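Side-chain contacts in probable zinc protease PqqL (Escherichia coli, PDB 6OFT), which probably cleaves peptide bonds as a periplasmic zinc metalloprotease of the M16 family, this chain being the first half of the whole protein: residues V56-F61 with G136-E141; G51-V56 with A89-D94; L129-E134 with V181-L186; T96-S101 with S118-A123. All coordinates share one frame; numbering follows the deposited sequence.

Contact 1 (V56-F61 with G136-E141); sequences VEHMMF and GVITEE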
# COMPACT_ATOMS: atom_id res chain seq x y z
N VAL A 56 -7.65 15.69 -12.05
CA VAL A 56 -7.71 16.81 -11.09
C VAL A 56 -6.32 17.06 -10.45
O VAL A 56 -5.89 18.21 -10.37
CB VAL A 56 -8.84 16.65 -10.01
CG1 VAL A 56 -8.63 17.57 -8.81
CG2 VAL A 56 -10.22 16.87 -10.62
N GLU A 57 -5.63 15.97 -10.04
CA GLU A 57 -4.29 15.98 -9.43
C GLU A 57 -3.26 16.70 -10.33
O GLU A 57 -2.56 17.59 -9.86
CB GLU A 57 -3.85 14.54 -9.12
CG GLU A 57 -2.49 14.42 -8.45
CD GLU A 57 -1.57 13.49 -9.22
OE1 GLU A 57 -0.55 13.98 -9.76
OE2 GLU A 57 -1.89 12.29 -9.32
N HIS A 58 -3.23 16.35 -11.62
CA HIS A 58 -2.39 16.99 -12.63
C HIS A 58 -2.73 18.49 -12.78
O HIS A 58 -1.83 19.32 -12.92
CB HIS A 58 -2.55 16.27 -13.98
CG HIS A 58 -1.69 15.06 -14.11
ND1 HIS A 58 -0.63 15.02 -15.00
CD2 HIS A 58 -1.74 13.88 -13.45
CE1 HIS A 58 -0.08 13.83 -14.85
NE2 HIS A 58 -0.71 13.11 -13.93
N MET A 59 -4.02 18.84 -12.70
CA MET A 59 -4.48 20.22 -12.86
C MET A 59 -4.03 21.16 -11.73
O MET A 59 -4.12 22.37 -11.91
CB MET A 59 -6.00 20.30 -13.07
CG MET A 59 -6.50 19.77 -14.42
SD MET A 59 -5.63 20.35 -15.91
CE MET A 59 -5.74 22.18 -15.70
N MET A 60 -3.51 20.62 -10.60
CA MET A 60 -3.05 21.47 -9.49
C MET A 60 -1.76 22.21 -9.86
O MET A 60 -1.50 23.30 -9.35
CB MET A 60 -2.85 20.64 -8.20
CG MET A 60 -4.15 20.10 -7.60
SD MET A 60 -5.47 21.31 -7.32
CE MET A 60 -6.54 20.92 -8.68
N PHE A 61 -1.00 21.64 -10.79
CA PHE A 61 0.26 22.21 -11.26
C PHE A 61 0.08 23.03 -12.54
O PHE A 61 1.08 23.43 -13.13
CB PHE A 61 1.28 21.07 -11.48
CG PHE A 61 1.49 20.24 -10.23
CD1 PHE A 61 2.38 20.64 -9.24
CD2 PHE A 61 0.77 19.07 -10.03
CE1 PHE A 61 2.56 19.88 -8.09
CE2 PHE A 61 0.93 18.32 -8.87
CZ PHE A 61 1.83 18.73 -7.91
N GLY A 136 -3.25 15.28 -23.46
CA GLY A 136 -2.11 14.67 -24.15
C GLY A 136 -1.10 14.04 -23.22
O GLY A 136 -0.59 12.96 -23.50
N VAL A 137 -0.84 14.71 -22.07
CA VAL A 137 0.08 14.30 -21.00
C VAL A 137 -0.35 12.96 -20.41
O VAL A 137 0.44 12.02 -20.38
CB VAL A 137 0.23 15.41 -19.91
CG1 VAL A 137 0.94 14.89 -18.65
CG2 VAL A 137 0.95 16.62 -20.46
N ILE A 138 -1.62 12.89 -19.95
CA ILE A 138 -2.21 11.70 -19.33
C ILE A 138 -2.25 10.53 -20.32
O ILE A 138 -1.89 9.41 -19.93
CB ILE A 138 -3.57 12.04 -18.65
CG1 ILE A 138 -3.35 13.07 -17.51
CG2 ILE A 138 -4.28 10.77 -18.12
CD1 ILE A 138 -4.56 13.88 -17.11
N THR A 139 -2.63 10.78 -21.58
CA THR A 139 -2.68 9.79 -22.67
C THR A 139 -1.29 9.16 -22.87
O THR A 139 -1.19 7.93 -22.96
CB THR A 139 -3.28 10.40 -23.96
OG1 THR A 139 -4.55 11.00 -23.66
CG2 THR A 139 -3.45 9.38 -25.09
N GLU A 140 -0.22 9.99 -22.87
CA GLU A 140 1.17 9.53 -23.03
C GLU A 140 1.65 8.71 -21.83
O GLU A 140 2.29 7.67 -22.01
CB GLU A 140 2.11 10.69 -23.36
CG GLU A 140 2.05 11.05 -24.83
CD GLU A 140 2.99 12.15 -25.29
OE1 GLU A 140 3.99 11.83 -25.98
OE2 GLU A 140 2.72 13.33 -24.97
N GLU A 141 1.31 9.16 -20.60
CA GLU A 141 1.68 8.47 -19.37
C GLU A 141 0.99 7.10 -19.28
O GLU A 141 1.62 6.14 -18.85
CB GLU A 141 1.36 9.33 -18.14
CG GLU A 141 2.27 10.54 -18.03
CD GLU A 141 1.90 11.54 -16.95
OE1 GLU A 141 2.70 12.49 -16.74
OE2 GLU A 141 0.83 11.39 -16.33

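Contact 2 (G51-V56 with A89-D94); sequences GVAHFV and AYTSYD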
# COMPACT_ATOMS: atom_id res chain seq x y z
N GLY A 51 -11.04 8.32 -14.21
CA GLY A 51 -9.72 8.95 -14.31
C GLY A 51 -9.71 10.43 -13.97
O GLY A 51 -8.70 11.11 -14.14
N VAL A 52 -10.86 10.94 -13.48
CA VAL A 52 -11.04 12.35 -13.13
C VAL A 52 -10.28 12.70 -11.84
O VAL A 52 -9.70 13.79 -11.78
CB VAL A 52 -12.54 12.77 -13.13
CG1 VAL A 52 -12.78 14.08 -12.40
CG2 VAL A 52 -13.06 12.87 -14.56
N ALA A 53 -10.22 11.79 -10.84
CA ALA A 53 -9.44 12.07 -9.62
C ALA A 53 -7.96 12.34 -9.98
O ALA A 53 -7.37 13.29 -9.46
CB ALA A 53 -9.53 10.91 -8.63
N HIS A 54 -7.41 11.53 -10.91
CA HIS A 54 -6.02 11.61 -11.39
C HIS A 54 -5.83 12.85 -12.28
O HIS A 54 -4.78 13.51 -12.20
CB HIS A 54 -5.63 10.29 -12.08
CG HIS A 54 -4.29 10.28 -12.75
ND1 HIS A 54 -4.18 10.13 -14.12
CD2 HIS A 54 -3.05 10.39 -12.22
CE1 HIS A 54 -2.88 10.16 -14.38
NE2 HIS A 54 -2.16 10.32 -13.27
N PHE A 55 -6.83 13.18 -13.12
CA PHE A 55 -6.80 14.36 -13.99
C PHE A 55 -6.80 15.64 -13.10
O PHE A 55 -5.97 16.52 -13.34
CB PHE A 55 -7.99 14.36 -14.98
CG PHE A 55 -7.83 15.16 -16.27
CD1 PHE A 55 -7.25 16.43 -16.26
CD2 PHE A 55 -8.32 14.67 -17.47
CE1 PHE A 55 -7.12 17.17 -17.44
CE2 PHE A 55 -8.20 15.41 -18.66
CZ PHE A 55 -7.60 16.66 -18.63
N VAL A 56 -7.65 15.69 -12.05
CA VAL A 56 -7.71 16.81 -11.09
C VAL A 56 -6.32 17.06 -10.45
O VAL A 56 -5.89 18.21 -10.37
CB VAL A 56 -8.84 16.65 -10.01
CG1 VAL A 56 -8.63 17.57 -8.81
CG2 VAL A 56 -10.22 16.87 -10.62
N ALA A 89 3.18 14.34 -6.62
CA ALA A 89 1.77 14.11 -6.28
C ALA A 89 1.40 12.74 -6.81
O ALA A 89 2.04 12.26 -7.73
CB ALA A 89 0.87 15.17 -6.93
N TYR A 90 0.38 12.11 -6.22
CA TYR A 90 -0.09 10.82 -6.71
C TYR A 90 -1.57 10.67 -6.41
O TYR A 90 -2.06 11.24 -5.43
CB TYR A 90 0.72 9.63 -6.11
CG TYR A 90 0.48 9.35 -4.64
CD1 TYR A 90 -0.62 8.60 -4.22
CD2 TYR A 90 1.39 9.76 -3.68
CE1 TYR A 90 -0.85 8.34 -2.87
CE2 TYR A 90 1.20 9.47 -2.32
CZ TYR A 90 0.09 8.74 -1.93
OH TYR A 90 -0.11 8.46 -0.59
N THR A 91 -2.25 9.84 -7.22
CA THR A 91 -3.65 9.49 -7.05
C THR A 91 -3.74 7.98 -6.97
O THR A 91 -3.22 7.28 -7.84
CB THR A 91 -4.53 10.05 -8.19
OG1 THR A 91 -4.26 11.43 -8.35
CG2 THR A 91 -6.02 9.85 -7.92
N SER A 92 -4.39 7.48 -5.92
CA SER A 92 -4.58 6.04 -5.77
C SER A 92 -6.09 5.79 -5.72
O SER A 92 -6.88 6.70 -5.97
CB SER A 92 -3.89 5.54 -4.51
OG SER A 92 -4.51 6.04 -3.34
N TYR A 93 -6.48 4.57 -5.38
CA TYR A 93 -7.89 4.22 -5.23
C TYR A 93 -8.52 5.01 -4.07
O TYR A 93 -9.65 5.44 -4.16
CB TYR A 93 -8.01 2.73 -4.88
CG TYR A 93 -7.57 1.80 -5.98
CD1 TYR A 93 -8.42 1.50 -7.04
CD2 TYR A 93 -6.32 1.17 -5.94
CE1 TYR A 93 -8.03 0.62 -8.05
CE2 TYR A 93 -5.92 0.31 -6.96
CZ TYR A 93 -6.78 0.03 -8.01
OH TYR A 93 -6.42 -0.85 -9.00
N ASP A 94 -7.75 5.20 -3.00
CA ASP A 94 -8.18 5.75 -1.71
C ASP A 94 -7.92 7.22 -1.45
O ASP A 94 -8.55 7.79 -0.57
CB ASP A 94 -7.52 4.95 -0.58
CG ASP A 94 -7.56 3.45 -0.75
OD1 ASP A 94 -8.68 2.90 -0.86
OD2 ASP A 94 -6.49 2.83 -0.79

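Contact 3 (L129-E134 with V181-L186); sequences LEVDAE and VTPAQL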
# COMPACT_ATOMS: atom_id res chain seq x y z
N LEU A 129 -7.32 25.90 -21.94
CA LEU A 129 -6.06 25.64 -22.63
C LEU A 129 -5.16 24.68 -21.85
O LEU A 129 -4.57 23.80 -22.47
CB LEU A 129 -5.33 26.95 -22.97
CG LEU A 129 -5.85 27.72 -24.20
CD1 LEU A 129 -5.42 29.19 -24.16
CD2 LEU A 129 -5.39 27.08 -25.51
N GLU A 130 -5.12 24.81 -20.51
CA GLU A 130 -4.33 23.94 -19.61
C GLU A 130 -4.89 22.55 -19.52
O GLU A 130 -4.12 21.59 -19.51
CB GLU A 130 -4.17 24.56 -18.20
CG GLU A 130 -3.32 25.82 -18.18
CD GLU A 130 -1.84 25.68 -18.51
OE1 GLU A 130 -1.31 24.55 -18.50
OE2 GLU A 130 -1.22 26.73 -18.78
N VAL A 131 -6.23 22.42 -19.43
CA VAL A 131 -6.94 21.14 -19.41
C VAL A 131 -6.60 20.37 -20.72
O VAL A 131 -6.15 19.24 -20.65
CB VAL A 131 -8.48 21.32 -19.19
CG1 VAL A 131 -9.24 20.03 -19.44
CG2 VAL A 131 -8.77 21.86 -17.79
N ASP A 132 -6.75 21.04 -21.88
CA ASP A 132 -6.44 20.48 -23.21
C ASP A 132 -4.99 20.00 -23.30
O ASP A 132 -4.75 18.92 -23.85
CB ASP A 132 -6.75 21.50 -24.31
CG ASP A 132 -8.23 21.79 -24.52
OD1 ASP A 132 -9.07 20.98 -24.05
OD2 ASP A 132 -8.55 22.81 -25.15
N ALA A 133 -4.05 20.74 -22.69
CA ALA A 133 -2.64 20.36 -22.65
C ALA A 133 -2.45 19.10 -21.83
O ALA A 133 -1.72 18.22 -22.26
CB ALA A 133 -1.80 21.50 -22.09
N GLU A 134 -3.15 18.98 -20.68
CA GLU A 134 -3.02 17.80 -19.82
C GLU A 134 -3.63 16.52 -20.41
O GLU A 134 -3.21 15.43 -20.01
CB GLU A 134 -3.55 18.06 -18.40
CG GLU A 134 -2.58 18.80 -17.50
CD GLU A 134 -1.18 18.24 -17.36
OE1 GLU A 134 -1.03 17.06 -16.96
OE2 GLU A 134 -0.22 19.00 -17.64
N VAL A 181 -13.73 14.88 -21.08
CA VAL A 181 -14.10 15.54 -19.81
C VAL A 181 -13.91 17.07 -19.90
O VAL A 181 -12.86 17.54 -20.35
CB VAL A 181 -13.42 14.89 -18.56
CG1 VAL A 181 -11.92 15.18 -18.50
CG2 VAL A 181 -14.12 15.28 -17.27
N THR A 182 -14.96 17.82 -19.58
CA THR A 182 -14.91 19.28 -19.70
C THR A 182 -14.22 19.90 -18.49
O THR A 182 -14.28 19.32 -17.41
CB THR A 182 -16.33 19.89 -19.88
OG1 THR A 182 -17.04 19.84 -18.65
CG2 THR A 182 -17.13 19.25 -21.03
N PRO A 183 -13.66 21.14 -18.62
CA PRO A 183 -13.10 21.82 -17.43
C PRO A 183 -14.14 21.99 -16.31
O PRO A 183 -13.78 21.92 -15.15
CB PRO A 183 -12.63 23.16 -17.98
CG PRO A 183 -12.37 22.90 -19.43
CD PRO A 183 -13.49 21.98 -19.82
N ALA A 184 -15.43 22.16 -16.67
CA ALA A 184 -16.53 22.31 -15.71
C ALA A 184 -16.76 21.00 -14.95
O ALA A 184 -17.02 21.05 -13.75
CB ALA A 184 -17.81 22.77 -16.41
N GLN A 185 -16.64 19.84 -15.63
CA GLN A 185 -16.78 18.52 -15.00
C GLN A 185 -15.61 18.23 -14.02
O GLN A 185 -15.81 17.65 -12.96
CB GLN A 185 -16.91 17.41 -16.04
CG GLN A 185 -18.29 17.36 -16.70
CD GLN A 185 -18.35 16.47 -17.92
OE1 GLN A 185 -17.40 16.34 -18.71
NE2 GLN A 185 -19.50 15.84 -18.13
N LEU A 186 -14.39 18.66 -14.39
CA LEU A 186 -13.20 18.50 -13.53
C LEU A 186 -13.37 19.36 -12.29
O LEU A 186 -13.07 18.91 -11.18
CB LEU A 186 -11.92 18.92 -14.28
CG LEU A 186 -11.50 18.06 -15.45
CD1 LEU A 186 -10.35 18.72 -16.17
CD2 LEU A 186 -11.09 16.65 -15.00

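Contact 4 (T96-S101 with S118-A123); sequences TVYQVS and SEWSNA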
# COMPACT_ATOMS: atom_id res chain seq x y z
N THR A 96 -5.61 11.19 -2.81
CA THR A 96 -4.82 12.05 -3.68
C THR A 96 -3.91 12.78 -2.72
O THR A 96 -4.38 13.35 -1.74
CB THR A 96 -5.69 13.03 -4.48
OG1 THR A 96 -6.84 12.36 -4.98
CG2 THR A 96 -4.93 13.63 -5.63
N VAL A 97 -2.60 12.71 -2.94
CA VAL A 97 -1.63 13.33 -2.03
C VAL A 97 -0.70 14.26 -2.79
O VAL A 97 -0.18 13.87 -3.86
CB VAL A 97 -0.85 12.27 -1.17
CG1 VAL A 97 0.14 12.93 -0.21
CG2 VAL A 97 -1.81 11.39 -0.37
N TYR A 98 -0.45 15.46 -2.23
CA TYR A 98 0.42 16.51 -2.78
C TYR A 98 1.60 16.68 -1.85
O TYR A 98 1.42 16.89 -0.65
CB TYR A 98 -0.39 17.81 -2.96
CG TYR A 98 -1.56 17.61 -3.89
CD1 TYR A 98 -1.43 17.77 -5.26
CD2 TYR A 98 -2.81 17.22 -3.40
CE1 TYR A 98 -2.49 17.54 -6.13
CE2 TYR A 98 -3.88 16.98 -4.25
CZ TYR A 98 -3.72 17.16 -5.61
OH TYR A 98 -4.77 16.99 -6.47
N GLN A 99 2.81 16.50 -2.39
CA GLN A 99 4.03 16.40 -1.58
C GLN A 99 5.09 17.42 -1.92
O GLN A 99 5.42 17.62 -3.09
CB GLN A 99 4.62 14.97 -1.69
CG GLN A 99 3.61 13.81 -1.46
CD GLN A 99 4.10 12.45 -1.94
OE1 GLN A 99 4.76 12.33 -2.96
NE2 GLN A 99 3.76 11.39 -1.21
N VAL A 100 5.63 18.08 -0.87
CA VAL A 100 6.75 19.01 -0.99
C VAL A 100 7.75 18.70 0.16
O VAL A 100 7.35 18.58 1.32
CB VAL A 100 6.35 20.52 -1.01
CG1 VAL A 100 7.58 21.42 -1.21
CG2 VAL A 100 5.29 20.82 -2.08
N SER A 101 9.03 18.57 -0.18
CA SER A 101 10.14 18.40 0.75
C SER A 101 11.06 19.59 0.52
O SER A 101 11.46 19.84 -0.62
CB SER A 101 10.89 17.10 0.47
OG SER A 101 11.84 16.85 1.51
N SER A 118 -2.54 26.29 0.21
CA SER A 118 -3.82 26.95 0.46
C SER A 118 -4.67 27.08 -0.84
O SER A 118 -5.88 26.84 -0.80
CB SER A 118 -3.58 28.32 1.08
OG SER A 118 -4.80 28.86 1.56
N GLU A 119 -4.03 27.40 -1.97
CA GLU A 119 -4.67 27.52 -3.27
C GLU A 119 -4.95 26.18 -3.93
O GLU A 119 -5.91 26.08 -4.68
CB GLU A 119 -3.87 28.44 -4.21
CG GLU A 119 -3.74 29.83 -3.61
CD GLU A 119 -4.06 30.96 -4.55
OE1 GLU A 119 -4.00 30.75 -5.79
OE2 GLU A 119 -4.38 32.05 -4.05
N TRP A 120 -4.15 25.13 -3.65
CA TRP A 120 -4.48 23.82 -4.20
C TRP A 120 -5.78 23.34 -3.53
O TRP A 120 -6.58 22.66 -4.17
CB TRP A 120 -3.34 22.82 -3.93
CG TRP A 120 -2.15 22.95 -4.84
CD1 TRP A 120 -2.11 23.57 -6.06
CD2 TRP A 120 -0.84 22.42 -4.61
NE1 TRP A 120 -0.86 23.43 -6.62
CE2 TRP A 120 -0.07 22.71 -5.76
CE3 TRP A 120 -0.26 21.69 -3.56
CZ2 TRP A 120 1.27 22.31 -5.87
CZ3 TRP A 120 1.07 21.29 -3.68
CH2 TRP A 120 1.81 21.59 -4.83
N SER A 121 -5.98 23.72 -2.24
CA SER A 121 -7.15 23.35 -1.44
C SER A 121 -8.51 23.81 -2.00
O SER A 121 -9.47 23.06 -1.86
CB SER A 121 -6.99 23.83 -0.01
OG SER A 121 -5.90 23.17 0.62
N ASN A 122 -8.59 25.03 -2.58
CA ASN A 122 -9.86 25.59 -3.09
C ASN A 122 -9.75 26.64 -4.23
O ASN A 122 -10.77 27.21 -4.62
CB ASN A 122 -10.66 26.21 -1.91
CG ASN A 122 -10.13 27.54 -1.41
OD1 ASN A 122 -8.96 27.92 -1.62
ND2 ASN A 122 -10.98 28.29 -0.73
N ALA A 123 -8.53 26.93 -4.74
CA ALA A 123 -8.40 28.00 -5.74
C ALA A 123 -7.78 27.57 -7.09
O ALA A 123 -7.36 28.44 -7.86
CB ALA A 123 -7.64 29.18 -5.16

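Contact 1 (V56-F61 with G136-E141)
His58 meets three side chains of the 136-141 helix, and the contacts divide by kind. The apolar part is a CH-pi contact: Ile138 CG1 lies over the middle of one imidazole face, 4.2 Å from the centroid of the His58 ring and 7° off its normal. Val137 CG1 comes obliquely, 4.0 Å from His58 ND1. The polar part is at the ring edge, where the extended Glu141 chain brings its carboxylate from the opposite direction, the two planes 56° apart. Glu141 OE2 closes to 3.0 Å from His58 CE1. It is 3.3 Å from His58 NE2, a pair whose poor angle rules out a hydrogen bond. With CG beside the backbone N (chi1 -84°), the His58 ring projects into this cluster. Replacing the ring by the methyl of an alanine would probably leave Glu134 OE1 without its mate and Ile138 CG1 with no face to lie on. His58 and Glu134 are both predicted zinc ligands, yet here Glu134 OE1 is hydrogen-bonded to His58 ND1, behind the ring, as a second-shell partner would be. The acid on the NE2 side is Glu141, which implies that it may be the one placed to complete a metal site.

Contact 2 (G51-V56 with A89-D94)
The inverted zinc-binding motif HXXEH of the M16 peptidases begins at His54, and here its first turn rests on Thr91, at the end of strand 87-91. The backbones come close, 5.4 Å between the CA atoms of His54 and Thr91, and the threonine does all the touching from 89-94. Its two branches divide the work. Thr91 CG2, anti to the backbone N, reaches the methyl of Ala53, which precedes His54: Thr91 CG2 to Ala53 CB is 3.7 Å, and CG2 lies equally near the amide nitrogen of His54. The hydroxyl branch sits beside its own backbone N (chi1 -51°), which brings Thr91 OG1 to 3.5 Å from His54 CA; farther out, OG1 is near the plane of the imidazole, at its edge. The CB atoms of His54 and Thr91 stand 4.0 Å apart. No hydrogen bond joins the segments, so the interface is van der Waals packing around a polar atom whose partner lies elsewhere: Thr91 OG1 is hydrogen-bonded to OE2 of Glu57, the predicted proton acceptor, one helical turn beyond Ala53. A valine in its place would lack the hydroxyl and would probably leave Glu57 OE2 without this mate, its carboxylate set freer to turn. The His54 ring itself stands edge-to-face with that of His58. Around the contact, helix 183-193 packs on Ala53 through Phe189, while strand 96-103 lies next to 87-91 in the sheet and sets Thr96 against Thr91, so helix 52-59 is held between a helix and the edge of the sheet.

Contact 3 (L129-E134 with V181-L186)
Val131 is the one residue of 129-134 that makes this contact, both of its methyls bearing on the start of the helix at 183-186, which begins with a capping box. This is a helix-helix contact, joining helix 128-144, which carries the predicted zinc ligand Glu134, to the amino end of helix 183-193. With CG1 anti to the backbone N (chi1 169°), both methyls of the valine close on Leu186 CD1, and CG2 also reaches Pro183. Val131 CG1 meets Leu186 CD1 tip to tip at 3.7 Å, and Val131 CG2 lies 3.9 Å from that same Leu186 CD1. The valine and proline side chains meet at a slant, with Val131 CG2 4.1 Å from both CB and CG of Pro183. No hydrogen bond passes between the segments, and the close side-chain packing is apolar. From outside, Phe55 and Met59 of helix 52-59 also pack against Val131, enclosing the valine between two helices. The carbonyl of Val181 accepts from Arg135 NH2, which ties the residue before the cap to the next turn of helix 128-144.

The capping box closes the amino end of the helix next to Pro183. Gln185 N donates to Thr182 OG1 at 3.0 Å, and in return Thr182 N gives a nearly straight bond to Gln185 OE1, 174° at the hydrogen, arriving in the carbonyl plane on a lone pair.

Contact 4 (T96-S101 with S118-A123)
Tyr98 and Trp120 meet as two flat groups at a slant, neither stacked nor edge-to-face: the phenol and the six-membered ring of the indole have centroids 5.6 Å apart and planes inclined by 39°. The Trp120 ring has further aromatic neighbours, since Phe117 stands edge-to-face with it and Phe61 meets it with planes at about 65°. The touching parts are the root of the tyrosine and the benzo side of the indole. Tyr98 CB lies 3.8 Å from Trp120 CZ3 and 3.9 Å from Trp120 CE3, while the phenol carbons stay farther from the indole. Tyr98 has its CG beside the backbone N (chi1 -59°), which turns the ring along the strand rather than straight at the helix and leaves the methylene as the point of contact. Trp120 likewise has CG beside its backbone N, and a small second torsion presents CE3 and CZ3 to the strand. This puts the pyrrole nitrogen on the other side of the indole, where NE1 makes a weak hydrogen bond to Met60 O. The phenol oxygen is also satisfied elsewhere, Tyr98 OH being hydrogen-bonded to Tyr194 OH.

Strand 96-103 and the end of helix 107-122 are thus joined across a buried interface without any hydrogen bond between the two segments. The side chain of Tyr98 also comes within about 4 Å (nearest atoms) of that of Glu57, the predicted proton acceptor. Since both polar ends are bound outside it, the chemistry implies a contact that is chiefly apolar packing between sheet and helix.

All four contacts lie on one side of the chain's centre; two of them use helix 52-59, and contact 3 packs against it. Contacts 1 and 2 share Val56 and that helix, their centres about 10 Å apart; contact 3 lies about 10 Å from contact 1 and uses the same helix 128-144. Contact 4 is about 19 Å from contact 3, with no touch, and about 13 Å from contact 2, which it joins through neighbouring strands 87-91 and 96-103 of the six-stranded sheet. Along the chain contact 4 is nested within contact 1, whose segments alternate with those of contacts 2 and 3. The predicted zinc residues are thus probably brought together from two helices, contact 4 backing helix 52-59 from the sheet.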